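Local coordinates for metallo-beta-lactamase family protein (Thermus thermophilus, PDB 2ZO4) that binds two zinc ions in a metallo-beta-lactamase fold and is probably a hydrolase whose substrate is not established, at residues A[68-72]-A[73-77]; A[92-95]-A[96-100]; A[155-159]-A[160-164]; A[289-292]-A[293-297]. One frame throughout, in Å; residues are numbered along the deposited sequence.

Interaction 1: A[68-72]-A[73-77]; sequences LTHHH and PDHYG. With ZN (zinc ion), chain B; ZN (zinc ion), chain C.
His72 O is gripped by two backbone donors, His75 N at 2.9 Å and Tyr76 N at 3.0 Å. The second lies nearly along the C=O axis, whereas the first sits well out of the carbonyl plane. This turn carries the HxHxDH signature of the metallo-beta-lactamase superfamily, and His72, as N-cap, starts the short helix 73-76. The side chains are sorted between two zinc ions: His70 and His72 bind one, completed by His171 and Asp190, while Asp74 and His75 bind the other with Asp190 and His233. A water 2.0 Å from each zinc bridges the pair. The two ligand sets interlock through their rings, since His70 CE1 stands over the centre of one face of the His75 ring, 3.2 Å from His75 CD2, with the ring planes 45° apart. Second-shell groups fix both imidazoles: Asp37 OD2 is hydrogen-bonded to His75 ND1, and Thr69 OG1 accepts from His70 ND1. Behind the metals, Leu68 CD1 meets Tyr76 CD1 at 3.7 Å. Thr69 OG1 lies between its backbone N and carbonyl carbon (chi1 60°), which puts it 2.7 Å from His70 ND1, only 9° out of the imidazole plane.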
loop_
_atom_site.group_PDB
_atom_site.type_symbol
_atom_site.label_atom_id
_atom_site.label_comp_id
_atom_site.label_asym_id
_atom_site.label_seq_id
_atom_site.Cartn_x
_atom_site.Cartn_y
_atom_site.Cartn_z
ATOM N N LEU A 68 4.347 5.515 -8.662
ATOM C CA LEU A 68 3.435 5.116 -7.586
ATOM C C LEU A 68 3.696 3.699 -7.100
ATOM O O LEU A 68 3.690 2.755 -7.888
ATOM C CB LEU A 68 1.967 5.243 -8.025
ATOM C CG LEU A 68 1.439 6.630 -8.406
ATOM C CD1 LEU A 68 -0.031 6.549 -8.813
ATOM C CD2 LEU A 68 1.632 7.642 -7.279
ATOM N N THR A 69 3.910 3.555 -5.796
ATOM C CA THR A 69 4.058 2.234 -5.193
ATOM C C THR A 69 2.734 1.475 -5.226
ATOM O O THR A 69 2.711 0.280 -5.519
ATOM C CB THR A 69 4.600 2.307 -3.747
ATOM O OG1 THR A 69 3.705 3.073 -2.933
ATOM C CG2 THR A 69 5.996 2.940 -3.725
ATOM N N HIS A 70 1.638 2.181 -4.945
ATOM C CA HIS A 70 0.292 1.602 -4.970
ATOM C C HIS A 70 -0.829 2.654 -4.984
ATOM O O HIS A 70 -0.567 3.861 -4.950
ATOM C CB HIS A 70 0.099 0.590 -3.828
ATOM C CG HIS A 70 0.283 1.163 -2.452
ATOM N ND1 HIS A 70 1.432 1.817 -2.058
ATOM C CD2 HIS A 70 -0.524 1.137 -1.366
ATOM C CE1 HIS A 70 1.318 2.183 -0.794
ATOM N NE2 HIS A 70 0.142 1.781 -0.349
ATOM N N HIS A 71 -2.070 2.168 -5.022
ATOM C CA HIS A 71 -3.265 2.986 -5.245
ATOM C C HIS A 71 -3.880 3.611 -3.991
ATOM O O HIS A 71 -4.864 4.354 -4.100
ATOM C CB HIS A 71 -4.353 2.136 -5.908
ATOM C CG HIS A 71 -5.014 1.180 -4.964
ATOM N ND1 HIS A 71 -4.462 -0.038 -4.634
ATOM C CD2 HIS A 71 -6.170 1.269 -4.263
ATOM C CE1 HIS A 71 -5.252 -0.663 -3.780
ATOM N NE2 HIS A 71 -6.296 0.108 -3.540
ATOM N N HIS A 72 -3.357 3.286 -2.809
ATOM C CA HIS A 72 -3.939 3.818 -1.577
ATOM C C HIS A 72 -3.860 5.347 -1.582
ATOM O O HIS A 72 -2.901 5.914 -2.121
ATOM C CB HIS A 72 -3.287 3.210 -0.325
ATOM C CG HIS A 72 -3.564 1.744 -0.147
ATOM N ND1 HIS A 72 -2.860 0.958 0.740
ATOM C CD2 HIS A 72 -4.454 0.921 -0.752
ATOM C CE1 HIS A 72 -3.313 -0.282 0.681
ATOM N NE2 HIS A 72 -4.279 -0.332 -0.217
ATOM N N PRO A 73 -4.873 6.020 -1.001
ATOM C CA PRO A 73 -5.030 7.471 -1.155
ATOM C C PRO A 73 -3.815 8.291 -0.710
ATOM O O PRO A 73 -3.499 9.300 -1.334
ATOM C CB PRO A 73 -6.250 7.793 -0.277
ATOM C CG PRO A 73 -6.396 6.620 0.642
ATOM C CD PRO A 73 -5.923 5.444 -0.140
ATOM N N ASP A 74 -3.139 7.848 0.349
ATOM C CA ASP A 74 -1.947 8.528 0.872
ATOM C C ASP A 74 -0.716 8.486 -0.050
ATOM O O ASP A 74 0.267 9.186 0.195
ATOM C CB ASP A 74 -1.601 8.010 2.279
ATOM C CG ASP A 74 -1.475 6.490 2.347
ATOM O OD1 ASP A 74 -2.267 5.772 1.691
ATOM O OD2 ASP A 74 -0.581 6.011 3.078
ATOM N N HIS A 75 -0.773 7.675 -1.102
ATOM C CA HIS A 75 0.332 7.546 -2.058
ATOM C C HIS A 75 -0.088 8.005 -3.458
ATOM O O HIS A 75 0.718 8.524 -4.228
ATOM C CB HIS A 75 0.818 6.090 -2.105
ATOM C CG HIS A 75 1.297 5.569 -0.783
ATOM N ND1 HIS A 75 2.633 5.472 -0.456
ATOM C CD2 HIS A 75 0.615 5.119 0.296
ATOM C CE1 HIS A 75 2.755 4.989 0.767
ATOM N NE2 HIS A 75 1.544 4.766 1.247
ATOM N N TYR A 76 -1.373 7.845 -3.748
ATOM C CA TYR A 76 -1.928 7.953 -5.096
ATOM C C TYR A 76 -2.761 9.230 -5.280
ATOM O O TYR A 76 -3.048 9.630 -6.413
ATOM C CB TYR A 76 -2.761 6.691 -5.315
ATOM C CG TYR A 76 -3.699 6.580 -6.502
ATOM C CD1 TYR A 76 -3.381 5.769 -7.588
ATOM C CD2 TYR A 76 -4.953 7.193 -6.489
ATOM C CE1 TYR A 76 -4.266 5.617 -8.659
ATOM C CE2 TYR A 76 -5.834 7.059 -7.554
ATOM C CZ TYR A 76 -5.489 6.267 -8.630
ATOM O OH TYR A 76 -6.377 6.128 -9.672
ATOM N N GLY A 77 -3.117 9.869 -4.165
ATOM C CA GLY A 77 -4.092 10.969 -4.145
ATOM C C GLY A 77 -3.822 12.186 -5.018
ATOM O O GLY A 77 -4.749 12.747 -5.594
HETATM ZN ZN ZN B . -0.885 1.520 1.618
HETATM ZN ZN ZN C . 0.701 4.079 2.991
HETATM O O HOH W 1 -1.063 3.259 2.612
#

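Interaction 2: A[92-95]-A[96-100]; sequences HEEE and FARGH
Glu95 O receives two backbone hydrogen bonds, from Arg98 N at 3.0 Å, closing a type I turn over Glu95 to Arg98, and from His100 N at 2.9 Å; the donors arrive from opposite faces of the carbonyl plane. One step earlier Phe96 N binds Glu93 O, 3.1 Å away and well above that carbonyl's plane. The Phe96 ring presents its edge to the preceding chain, with His92 O near the ring plane, 3.5 Å from Phe96 CD1.

On the outer side, Glu94 and Arg98 form a salt bridge. The Arg98 chain runs extended from CG to NE past Glu94 O, while Glu94 bends at chi2 (77°) and so turns its carboxylate toward that chain. The bridge is oblique: Glu94 OE2 lies 3.3 Å from Arg98 NE, but NE stands 61° out of the carboxylate plane and the two flat groups are 35° apart. A water 2.5 Å from Glu94 OE2 donates to it, accepts from Arg98 NH2 and so spans the same pair. Each side chain has a further partner, Arg207 for Glu94 and Tyr205 O for Arg98.

Glu95 turns to the interior instead. Its OE1 accepts from Gly174 N and from a water that also accepts a hydrogen bond from Gly99 N, the first residue of helix 99-104; its OE2 accepts from His71 ND1. Arg98 occupies the N-cap position of that helix. The whole is a strand-to-helix connection of the metallo-beta-lactamase fold, leading from strand 88-92 into helix 99-104 and placing a buried glutamate behind the zinc-binding loop.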
loop_
_atom_site.group_PDB
_atom_site.type_symbol
_atom_site.label_atom_id
_atom_site.label_comp_id
_atom_site.label_asym_id
_atom_site.label_seq_id
_atom_site.Cartn_x
_atom_site.Cartn_y
_atom_site.Cartn_z
ATOM N N HIS A 92 1.962 0.111 -11.271
ATOM C CA HIS A 92 2.064 -1.309 -11.643
ATOM C C HIS A 92 0.783 -1.840 -12.281
ATOM O O HIS A 92 -0.317 -1.554 -11.810
ATOM C CB HIS A 92 2.464 -2.197 -10.465
ATOM C CG HIS A 92 2.720 -3.618 -10.856
ATOM N ND1 HIS A 92 1.725 -4.569 -10.900
ATOM C CD2 HIS A 92 3.854 -4.241 -11.255
ATOM C CE1 HIS A 92 2.235 -5.720 -11.300
ATOM N NE2 HIS A 92 3.525 -5.547 -11.522
ATOM N N GLU A 93 0.958 -2.627 -13.342
ATOM C CA GLU A 93 -0.139 -3.131 -14.185
ATOM C C GLU A 93 -1.308 -3.777 -13.416
ATOM O O GLU A 93 -2.467 -3.618 -13.797
ATOM C CB GLU A 93 0.410 -4.099 -15.256
ATOM C CG GLU A 93 1.175 -5.324 -14.700
ATOM C CD GLU A 93 1.867 -6.170 -15.774
ATOM O OE1 GLU A 93 1.523 -6.051 -16.968
ATOM O OE2 GLU A 93 2.767 -6.964 -15.420
ATOM N N GLU A 94 -0.995 -4.481 -12.330
ATOM C CA GLU A 94 -1.993 -5.214 -11.546
ATOM C C GLU A 94 -2.967 -4.313 -10.760
ATOM O O GLU A 94 -4.018 -4.776 -10.304
ATOM C CB GLU A 94 -1.286 -6.225 -10.630
ATOM C CG GLU A 94 -2.195 -7.153 -9.827
ATOM C CD GLU A 94 -2.799 -8.299 -10.633
ATOM O OE1 GLU A 94 -2.539 -8.425 -11.847
ATOM O OE2 GLU A 94 -3.545 -9.091 -10.027
ATOM N N GLU A 95 -2.626 -3.033 -10.614
ATOM C CA GLU A 95 -3.526 -2.062 -9.984
ATOM C C GLU A 95 -4.654 -1.640 -10.920
ATOM O O GLU A 95 -5.730 -1.260 -10.460
ATOM C CB GLU A 95 -2.769 -0.803 -9.535
ATOM C CG GLU A 95 -1.731 -0.991 -8.431
ATOM C CD GLU A 95 -2.338 -1.269 -7.063
ATOM O OE1 GLU A 95 -2.943 -2.347 -6.882
ATOM O OE2 GLU A 95 -2.191 -0.417 -6.160
ATOM N N PHE A 96 -4.398 -1.706 -12.227
ATOM C CA PHE A 96 -5.257 -1.076 -13.241
ATOM C C PHE A 96 -6.716 -1.519 -13.219
ATOM O O PHE A 96 -7.612 -0.678 -13.246
ATOM C CB PHE A 96 -4.661 -1.245 -14.647
ATOM C CG PHE A 96 -3.602 -0.224 -14.990
ATOM C CD1 PHE A 96 -2.452 -0.096 -14.209
ATOM C CD2 PHE A 96 -3.746 0.596 -16.110
ATOM C CE1 PHE A 96 -1.473 0.843 -14.525
ATOM C CE2 PHE A 96 -2.771 1.536 -16.435
ATOM C CZ PHE A 96 -1.629 1.657 -15.642
ATOM N N ALA A 97 -6.950 -2.827 -13.165
ATOM C CA ALA A 97 -8.310 -3.362 -13.133
ATOM C C ALA A 97 -8.846 -3.492 -11.711
ATOM O O ALA A 97 -9.971 -3.948 -11.505
ATOM C CB ALA A 97 -8.381 -4.705 -13.860
ATOM N N ARG A 98 -8.050 -3.077 -10.729
ATOM C CA ARG A 98 -8.436 -3.258 -9.331
ATOM C C ARG A 98 -8.529 -1.932 -8.569
ATOM O O ARG A 98 -9.513 -1.205 -8.725
ATOM C CB ARG A 98 -7.509 -4.274 -8.647
ATOM C CG ARG A 98 -7.518 -5.646 -9.333
ATOM C CD ARG A 98 -6.569 -6.627 -8.668
ATOM N NE ARG A 98 -6.547 -7.927 -9.338
ATOM C CZ ARG A 98 -7.439 -8.901 -9.152
ATOM N NH1 ARG A 98 -8.460 -8.737 -8.317
ATOM N NH2 ARG A 98 -7.310 -10.047 -9.813
ATOM N N GLY A 99 -7.511 -1.616 -7.767
ATOM C CA GLY A 99 -7.485 -0.378 -6.991
ATOM C C GLY A 99 -7.615 0.893 -7.814
ATOM O O GLY A 99 -8.296 1.834 -7.399
ATOM N N HIS A 100 -6.960 0.926 -8.974
ATOM C CA HIS A 100 -7.078 2.057 -9.900
ATOM C C HIS A 100 -8.511 2.218 -10.415
ATOM O O HIS A 100 -9.046 3.325 -10.409
ATOM C CB HIS A 100 -6.088 1.930 -11.064
ATOM C CG HIS A 100 -6.200 3.025 -12.082
ATOM N ND1 HIS A 100 -6.056 4.359 -11.763
ATOM C CD2 HIS A 100 -6.428 2.980 -13.417
ATOM C CE1 HIS A 100 -6.200 5.090 -12.855
ATOM N NE2 HIS A 100 -6.427 4.278 -13.872
HETATM O O HOH W 2 -5.055 -4.831 -13.624
HETATM O O HOH W 3 -5.411 -7.203 -12.404
HETATM O O HOH W 4 -4.684 -10.822 -11.366
HETATM O O HOH W 5 -5.367 -2.839 -6.367
#

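Interaction 3: A[155-159]-A[160-164]; sequences ALEVA and GKRLR
Val158 and Leu163 carry the apolar side of this beta hairpin, with Val158 CB 4.1 Å from Leu163 CD1. Its two strands run at 151° to each other and are joined by a type I' turn from Val158 to Lys161. Leu156 and Leu163 exchange a pair of nearly straight bonds in the carbonyl planes, each 2.9 Å from N to O. Nearer the turn the pair Val158 and Lys161 is less regular: Val158 N reaches Lys161 O close to the carbonyl plane, but Lys161 N meets Val158 O from 53° above it. Ala159 and Gly160 both have positive phi, as a type I' turn requires.

The other face is polar and more open. Glu157 and Arg162 lie side by side there, pointing the same way, and form a salt bridge with their flat groups 17° apart; the modelled separation is implausibly short. Ala155 CB covers one face of the Arg162 guanidinium, 3.3 Å from NH2. Arg164, bent at chi2 and chi3, turns to Glu181. At the turn a water links Ala159 O to Lys161 NZ, which also binds Pro6 O.

Strand 155-158 edges its sheet and strand 161-167 pairs with strand 176-180, while Leu156, Val158 and Leu163 all pack on Leu67 of strand 65-68 in the facing sheet.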
loop_
_atom_site.group_PDB
_atom_site.type_symbol
_atom_site.label_atom_id
_atom_site.label_comp_id
_atom_site.label_asym_id
_atom_site.label_seq_id
_atom_site.Cartn_x
_atom_site.Cartn_y
_atom_site.Cartn_z
ATOM N N ALA A 155 13.344 -2.021 -15.700
ATOM C CA ALA A 155 14.367 -1.096 -15.256
ATOM C C ALA A 155 14.043 0.304 -15.753
ATOM O O ALA A 155 13.816 0.514 -16.948
ATOM C CB ALA A 155 15.726 -1.539 -15.757
ATOM N N LEU A 156 14.019 1.252 -14.821
ATOM C CA LEU A 156 13.725 2.639 -15.140
ATOM C C LEU A 156 14.941 3.524 -14.894
ATOM O O LEU A 156 15.598 3.421 -13.854
ATOM C CB LEU A 156 12.538 3.144 -14.307
ATOM C CG LEU A 156 11.197 2.398 -14.363
ATOM C CD1 LEU A 156 10.348 2.763 -13.154
ATOM C CD2 LEU A 156 10.436 2.682 -15.647
ATOM N N GLU A 157 15.238 4.385 -15.859
ATOM C CA GLU A 157 16.253 5.412 -15.682
ATOM C C GLU A 157 15.538 6.689 -15.287
ATOM O O GLU A 157 14.840 7.301 -16.100
ATOM C CB GLU A 157 17.069 5.621 -16.958
ATOM C CG GLU A 157 18.254 4.691 -17.082
ATOM C CD GLU A 157 17.856 3.311 -17.540
ATOM O OE1 GLU A 157 17.768 3.092 -18.765
ATOM O OE2 GLU A 157 17.637 2.440 -16.674
ATOM N N VAL A 158 15.701 7.067 -14.024
ATOM C CA VAL A 158 14.960 8.179 -13.444
ATOM C C VAL A 158 15.917 9.095 -12.700
ATOM O O VAL A 158 16.533 8.683 -11.715
ATOM C CB VAL A 158 13.876 7.692 -12.440
ATOM C CG1 VAL A 158 13.098 8.873 -11.897
ATOM C CG2 VAL A 158 12.928 6.685 -13.082
ATOM N N ALA A 159 16.035 10.332 -13.184
ATOM C CA ALA A 159 16.832 11.379 -12.531
ATOM C C ALA A 159 18.272 10.949 -12.239
ATOM O O ALA A 159 18.801 11.201 -11.157
ATOM C CB ALA A 159 16.132 11.865 -11.253
ATOM N N GLY A 160 18.896 10.283 -13.207
ATOM C CA GLY A 160 20.287 9.848 -13.068
ATOM C C GLY A 160 20.461 8.545 -12.309
ATOM O O GLY A 160 21.566 8.001 -12.243
ATOM N N LYS A 161 19.371 8.041 -11.738
ATOM C CA LYS A 161 19.396 6.767 -11.025
ATOM C C LYS A 161 18.705 5.650 -11.810
ATOM O O LYS A 161 17.904 5.909 -12.711
ATOM C CB LYS A 161 18.806 6.924 -9.619
ATOM C CG LYS A 161 19.763 7.627 -8.656
ATOM C CD LYS A 161 19.059 8.159 -7.426
ATOM C CE LYS A 161 20.055 8.790 -6.450
ATOM N NZ LYS A 161 20.750 9.983 -7.017
ATOM N N ARG A 162 19.049 4.409 -11.475
ATOM C CA ARG A 162 18.448 3.243 -12.109
ATOM C C ARG A 162 17.656 2.445 -11.080
ATOM O O ARG A 162 18.213 1.940 -10.101
ATOM C CB ARG A 162 19.513 2.378 -12.782
ATOM C CG ARG A 162 18.935 1.363 -13.763
ATOM C CD ARG A 162 19.990 0.852 -14.738
ATOM N NE ARG A 162 19.524 -0.357 -15.416
ATOM C CZ ARG A 162 19.096 -0.415 -16.675
ATOM N NH1 ARG A 162 19.085 0.669 -17.435
ATOM N NH2 ARG A 162 18.688 -1.574 -17.177
ATOM N N LEU A 163 16.353 2.348 -11.317
ATOM C CA LEU A 163 15.416 1.761 -10.366
ATOM C C LEU A 163 14.829 0.467 -10.912
ATOM O O LEU A 163 14.315 0.441 -12.028
ATOM C CB LEU A 163 14.282 2.750 -10.075
ATOM C CG LEU A 163 14.545 3.947 -9.156
ATOM C CD1 LEU A 163 15.493 4.968 -9.775
ATOM C CD2 LEU A 163 13.231 4.607 -8.797
ATOM N N ARG A 164 14.900 -0.599 -10.122
ATOM C CA ARG A 164 14.294 -1.868 -10.497
ATOM C C ARG A 164 12.897 -1.961 -9.900
ATOM O O ARG A 164 12.723 -1.799 -8.689
ATOM C CB ARG A 164 15.152 -3.045 -10.017
ATOM C CG ARG A 164 14.646 -4.425 -10.454
ATOM C CD ARG A 164 14.911 -4.696 -11.936
ATOM N NE ARG A 164 16.347 -4.749 -12.219
ATOM C CZ ARG A 164 16.884 -4.837 -13.435
ATOM N NH1 ARG A 164 16.113 -4.887 -14.516
ATOM N NH2 ARG A 164 18.205 -4.873 -13.567
HETATM O O HOH W 6 18.758 11.396 -8.391
#

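Interaction 4: A[289-292]-A[293-297]; sequences FAET and LAHLE
Phe289 opens the segment with its O bonded to Leu293 N at 2.9 Å. Its ring runs beside the Leu293 side chain, both pointing the same way, and Phe289 CE2 comes within 4.1 Å of Leu293 CD2. Both side chains have CG opposite the backbone N, which sends them off the helix in a common direction. The Phe289 ring also meets that of Phe117.

Ala290 contributes mainly its carbonyl, which accepts from Ala294 N at 3.0 Å; its methyl group faces the other way, onto Trp203. These are regular i to i+4 bonds of helix 286-301, part of the helical C-terminal region found in this branch of the metallo-beta-lactamase superfamily.

At Glu291 the backbone oxygen does double duty. It accepts from His295 N at 3.1 Å and, from the opposite face of its plane, from His295 ND1 at 2.8 Å. Glu291 O lies 13° out of the imidazole plane, so the ring is held edge-on to the helix backbone, and its remote NE2 is bonded to His251 ND1 of helix 240-261. The Glu291 carboxylate runs alongside this ring, nearly coplanar with it at 12°, with OE1 3.2 Å from His295 CE1. OE2 binds Val200 N, whereas OE1 is buried without a polar partner in the model.

Thr292 O accepts from Leu296 N, and beside that bond Thr292 CG2 and Leu296 CD1 approach to 4.1 Å. Thr292 OG1 turns back to Ala288 O, one helical turn earlier, while the Thr292 side chain packs against Leu271, Ser272 and Leu275 of helix 268-275.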
loop_
_atom_site.group_PDB
_atom_site.type_symbol
_atom_site.label_atom_id
_atom_site.label_comp_id
_atom_site.label_asym_id
_atom_site.label_seq_id
_atom_site.Cartn_x
_atom_site.Cartn_y
_atom_site.Cartn_z
ATOM N N PHE A 289 -11.161 -4.840 9.909
ATOM C CA PHE A 289 -12.077 -5.779 9.257
ATOM C C PHE A 289 -11.457 -6.482 8.043
ATOM O O PHE A 289 -11.523 -7.706 7.935
ATOM C CB PHE A 289 -13.372 -5.076 8.836
ATOM C CG PHE A 289 -14.269 -5.915 7.950
ATOM C CD1 PHE A 289 -15.210 -6.774 8.504
ATOM C CD2 PHE A 289 -14.173 -5.838 6.563
ATOM C CE1 PHE A 289 -16.043 -7.543 7.691
ATOM C CE2 PHE A 289 -14.993 -6.611 5.741
ATOM C CZ PHE A 289 -15.932 -7.462 6.310
ATOM N N ALA A 290 -10.881 -5.697 7.133
ATOM C CA ALA A 290 -10.305 -6.230 5.897
ATOM C C ALA A 290 -9.090 -7.121 6.153
ATOM O O ALA A 290 -8.907 -8.124 5.463
ATOM C CB ALA A 290 -9.959 -5.102 4.933
ATOM N N GLU A 291 -8.277 -6.746 7.142
ATOM C CA GLU A 291 -7.128 -7.548 7.584
ATOM C C GLU A 291 -7.576 -8.877 8.180
ATOM O O GLU A 291 -7.010 -9.928 7.872
ATOM C CB GLU A 291 -6.292 -6.783 8.617
ATOM C CG GLU A 291 -5.018 -6.133 8.071
ATOM C CD GLU A 291 -3.723 -6.740 8.623
ATOM O OE1 GLU A 291 -3.768 -7.803 9.282
ATOM O OE2 GLU A 291 -2.650 -6.145 8.398
ATOM N N THR A 292 -8.588 -8.814 9.043
ATOM C CA THR A 292 -9.159 -10.005 9.676
ATOM C C THR A 292 -9.743 -10.957 8.628
ATOM O O THR A 292 -9.556 -12.170 8.718
ATOM C CB THR A 292 -10.226 -9.628 10.727
ATOM O OG1 THR A 292 -9.657 -8.708 11.669
ATOM C CG2 THR A 292 -10.725 -10.861 11.471
ATOM N N LEU A 293 -10.429 -10.392 7.638
ATOM C CA LEU A 293 -10.994 -11.165 6.538
ATOM C C LEU A 293 -9.911 -11.860 5.707
ATOM O O LEU A 293 -10.065 -13.023 5.334
ATOM C CB LEU A 293 -11.880 -10.277 5.655
ATOM C CG LEU A 293 -12.625 -10.924 4.480
ATOM C CD1 LEU A 293 -13.383 -12.181 4.904
ATOM C CD2 LEU A 293 -13.572 -9.916 3.859
ATOM N N ALA A 294 -8.826 -11.138 5.430
ATOM C CA ALA A 294 -7.665 -11.683 4.720
ATOM C C ALA A 294 -7.050 -12.889 5.432
ATOM O O ALA A 294 -6.645 -13.861 4.788
ATOM C CB ALA A 294 -6.609 -10.601 4.528
ATOM N N HIS A 295 -6.961 -12.807 6.756
ATOM C CA HIS A 295 -6.405 -13.892 7.555
ATOM C C HIS A 295 -7.344 -15.097 7.612
ATOM O O HIS A 295 -6.892 -16.240 7.552
ATOM C CB HIS A 295 -6.050 -13.403 8.957
ATOM C CG HIS A 295 -4.783 -12.605 9.009
ATOM N ND1 HIS A 295 -4.683 -11.335 8.483
ATOM C CD2 HIS A 295 -3.563 -12.903 9.511
ATOM C CE1 HIS A 295 -3.455 -10.881 8.666
ATOM N NE2 HIS A 295 -2.755 -11.815 9.284
ATOM N N LEU A 296 -8.645 -14.829 7.723
ATOM C CA LEU A 296 -9.658 -15.882 7.697
ATOM C C LEU A 296 -9.668 -16.657 6.374
ATOM O O LEU A 296 -9.798 -17.882 6.369
ATOM C CB LEU A 296 -11.045 -15.301 7.974
ATOM C CG LEU A 296 -11.355 -14.915 9.426
ATOM C CD1 LEU A 296 -12.502 -13.918 9.471
ATOM C CD2 LEU A 296 -11.662 -16.159 10.268
ATOM N N GLU A 297 -9.533 -15.944 5.262
ATOM C CA GLU A 297 -9.562 -16.578 3.942
ATOM C C GLU A 297 -8.276 -17.347 3.640
ATOM O O GLU A 297 -8.288 -18.324 2.886
ATOM C CB GLU A 297 -9.898 -15.560 2.847
ATOM C CG GLU A 297 -11.387 -15.178 2.814
ATOM C CD GLU A 297 -12.305 -16.379 2.573
ATOM O OE1 GLU A 297 -12.406 -16.831 1.417
ATOM O OE2 GLU A 297 -12.931 -16.869 3.536
#

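How the interactions relate
All four interactions are local, each folding a continuous stretch of chain on itself, and they follow in series without nesting or crossing. Interaction 1 closes the turn after strand 65-68, and interaction 2 the turn after the neighbouring parallel strand 88-92. These two touch through His71 and Glu95, and Tyr76 OH lies 2.8 Å from His100 ND1, a probable hydrogen bond, so the second loop backs the zinc-binding one. Interaction 3 closes the hairpin at the edge of the other sheet, its centre about 20 Å from that of interaction 1. Interaction 4, about 36 Å from interaction 3 between centres and across the middle of the chain, lies within helix 286-301, which packs against helices 240-261 and 268-275.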